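Local coordinates for surface protein VspA (Borrelia turicatae, PDB 1YJG) that is an outer-membrane lipoprotein, here as its helical core, of a family of antigenically distinct surface proteins whose switching probably helps the spirochaete evade host immunity, at residues 18-23 with 59-64. Residues are numbered along the deposited sequence; the frame is centred on the assembly and turned at random.
Sequences HTLVKS and SAVDTK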
loop_
_atom_site.group_PDB
_atom_site.type_symbol
_atom_site.label_atom_id
_atom_site.label_comp_id
_atom_site.label_asym_id
_atom_site.label_seq_id
_atom_site.Cartn_x
_atom_site.Cartn_y
_atom_site.Cartn_z
ATOM N N HIS A 18 0.633 -8.138 2.931
ATOM C CA HIS A 18 -0.202 -7.787 4.069
ATOM C C HIS A 18 -0.419 -6.286 4.122
ATOM O O HIS A 18 -1.558 -5.806 4.270
ATOM C CB HIS A 18 0.468 -8.286 5.342
ATOM C CG HIS A 18 -0.331 -8.073 6.588
ATOM N ND1 HIS A 18 -0.152 -6.978 7.408
ATOM C CD2 HIS A 18 -1.263 -8.847 7.194
ATOM C CE1 HIS A 18 -0.962 -7.071 8.449
ATOM N NE2 HIS A 18 -1.642 -8.199 8.346
ATOM N N THR A 19 0.673 -5.541 3.960
ATOM C CA THR A 19 0.612 -4.085 3.976
ATOM C C THR A 19 -0.278 -3.572 2.837
ATOM O O THR A 19 -1.156 -2.740 3.073
ATOM C CB THR A 19 2.004 -3.492 3.874
ATOM O OG1 THR A 19 2.684 -3.659 5.134
ATOM C CG2 THR A 19 1.939 -1.981 3.654
ATOM N N LEU A 20 -0.059 -4.074 1.620
ATOM C CA LEU A 20 -0.868 -3.656 0.476
ATOM C C LEU A 20 -2.379 -3.864 0.726
ATOM O O LEU A 20 -3.189 -3.024 0.346
ATOM C CB LEU A 20 -0.462 -4.410 -0.782
ATOM C CG LEU A 20 0.903 -4.057 -1.387
ATOM C CD1 LEU A 20 1.124 -4.866 -2.641
ATOM C CD2 LEU A 20 1.006 -2.567 -1.705
ATOM N N VAL A 21 -2.736 -4.982 1.354
ATOM C CA VAL A 21 -4.120 -5.310 1.650
ATOM C C VAL A 21 -4.703 -4.295 2.649
ATOM O O VAL A 21 -5.798 -3.774 2.442
ATOM C CB VAL A 21 -4.260 -6.770 2.164
ATOM C CG1 VAL A 21 -5.651 -7.039 2.731
ATOM C CG2 VAL A 21 -3.951 -7.750 1.045
ATOM N N LYS A 22 -3.940 -3.999 3.696
ATOM C CA LYS A 22 -4.338 -3.045 4.713
ATOM C C LYS A 22 -4.384 -1.627 4.141
ATOM O O LYS A 22 -5.154 -0.780 4.638
ATOM C CB LYS A 22 -3.375 -3.073 5.900
ATOM C CG LYS A 22 -3.255 -4.418 6.633
ATOM C CD LYS A 22 -4.602 -4.976 7.085
ATOM C CE LYS A 22 -4.404 -6.350 7.705
ATOM N NZ LYS A 22 -5.675 -6.984 8.101
ATOM N N SER A 23 -3.578 -1.376 3.105
ATOM C CA SER A 23 -3.504 -0.064 2.455
ATOM C C SER A 23 -4.844 0.301 1.858
ATOM O O SER A 23 -5.139 1.477 1.699
ATOM C CB SER A 23 -2.382 0.004 1.393
ATOM O OG SER A 23 -2.762 -0.482 0.110
ATOM N N SER A 59 -4.415 -6.140 -7.645
ATOM C CA SER A 59 -3.894 -6.871 -8.802
ATOM C C SER A 59 -2.428 -7.147 -8.528
ATOM O O SER A 59 -1.928 -8.211 -8.867
ATOM C CB SER A 59 -4.030 -6.084 -10.110
ATOM O OG SER A 59 -5.382 -6.041 -10.521
ATOM N N ALA A 60 -1.746 -6.182 -7.910
ATOM C CA ALA A 60 -0.325 -6.325 -7.568
ATOM C C ALA A 60 -0.208 -7.417 -6.520
ATOM O O ALA A 60 0.712 -8.221 -6.563
ATOM C CB ALA A 60 0.253 -5.017 -7.042
ATOM N N VAL A 61 -1.156 -7.434 -5.581
ATOM C CA VAL A 61 -1.191 -8.436 -4.524
ATOM C C VAL A 61 -1.324 -9.834 -5.124
ATOM O O VAL A 61 -0.600 -10.754 -4.744
ATOM C CB VAL A 61 -2.390 -8.202 -3.588
ATOM C CG1 VAL A 61 -2.691 -9.452 -2.770
ATOM C CG2 VAL A 61 -2.127 -7.039 -2.687
ATOM N N ASP A 62 -2.253 -9.976 -6.065
ATOM C CA ASP A 62 -2.508 -11.248 -6.746
ATOM C C ASP A 62 -1.253 -11.760 -7.479
ATOM O O ASP A 62 -0.937 -12.947 -7.424
ATOM C CB ASP A 62 -3.653 -11.093 -7.751
ATOM C CG ASP A 62 -4.253 -12.427 -8.162
ATOM O OD1 ASP A 62 -5.065 -12.989 -7.392
ATOM O OD2 ASP A 62 -3.973 -12.986 -9.239
ATOM N N THR A 63 -0.553 -10.851 -8.150
ATOM C CA THR A 63 0.660 -11.177 -8.888
ATOM C C THR A 63 1.753 -11.655 -7.924
ATOM O O THR A 63 2.468 -12.596 -8.225
ATOM C CB THR A 63 1.155 -9.951 -9.669
ATOM O OG1 THR A 63 0.191 -9.589 -10.664
ATOM C CG2 THR A 63 2.428 -10.264 -10.473
ATOM N N LYS A 64 1.867 -11.000 -6.770
ATOM C CA LYS A 64 2.868 -11.354 -5.762
ATOM C C LYS A 64 2.589 -12.719 -5.139
ATOM O O LYS A 64 3.505 -13.442 -4.796
ATOM C CB LYS A 64 2.951 -10.277 -4.675
ATOM C CG LYS A 64 3.561 -8.955 -5.164
ATOM C CD LYS A 64 3.221 -7.786 -4.263
ATOM C CE LYS A 64 3.712 -6.460 -4.850
ATOM N NZ LYS A 64 5.167 -6.279 -4.701
#
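Leu20 meets Val61 and Lys64 where helices 2-28 and 48-69 run nearly antiparallel through the middle of the helical bundle. The local axes make an angle of 160° and come within 9.8 Å of each other. Thr19 hydrogen-bonds Asp16 of the second subunit, and Leu20 packs on Thr19 of that subunit, so the contact borders the subunit interface.

At the next position, Leu20 sends its side chain from the backbone toward helix 48-69. Its CB lies 3.6 Å from Val61 CG2, the two side chains passing alongside each other and pointing opposite ways. With CG anti to the carbonyl carbon (chi1 -70°), the leucine extends its CD1 to within 3.8 Å of Lys64 CE, and the leucine and lysine chains lie roughly perpendicular. Ala60 CB is a looser neighbour of Leu20 CD1 at 4.5 Å.

Val21 adds its CG2, 4.2 Å from the same Val61 CG2, while also touching Leu135 and Asn136 of helix 129-155. Three residues after Leu20, Ser23 OG hydrogen-bonds to Leu20 O at 2.6 Å.

The contact across the two segments is therefore apolar, with 163 Å² buried in total. Lys64 supplies only its aliphatic chain to Leu20, and the bend at chi4 (-76°) accompanies an ammonium group salt-bridged to Asp16 of its own chain, a polar tie between the same two helices beside their hydrophobic seam.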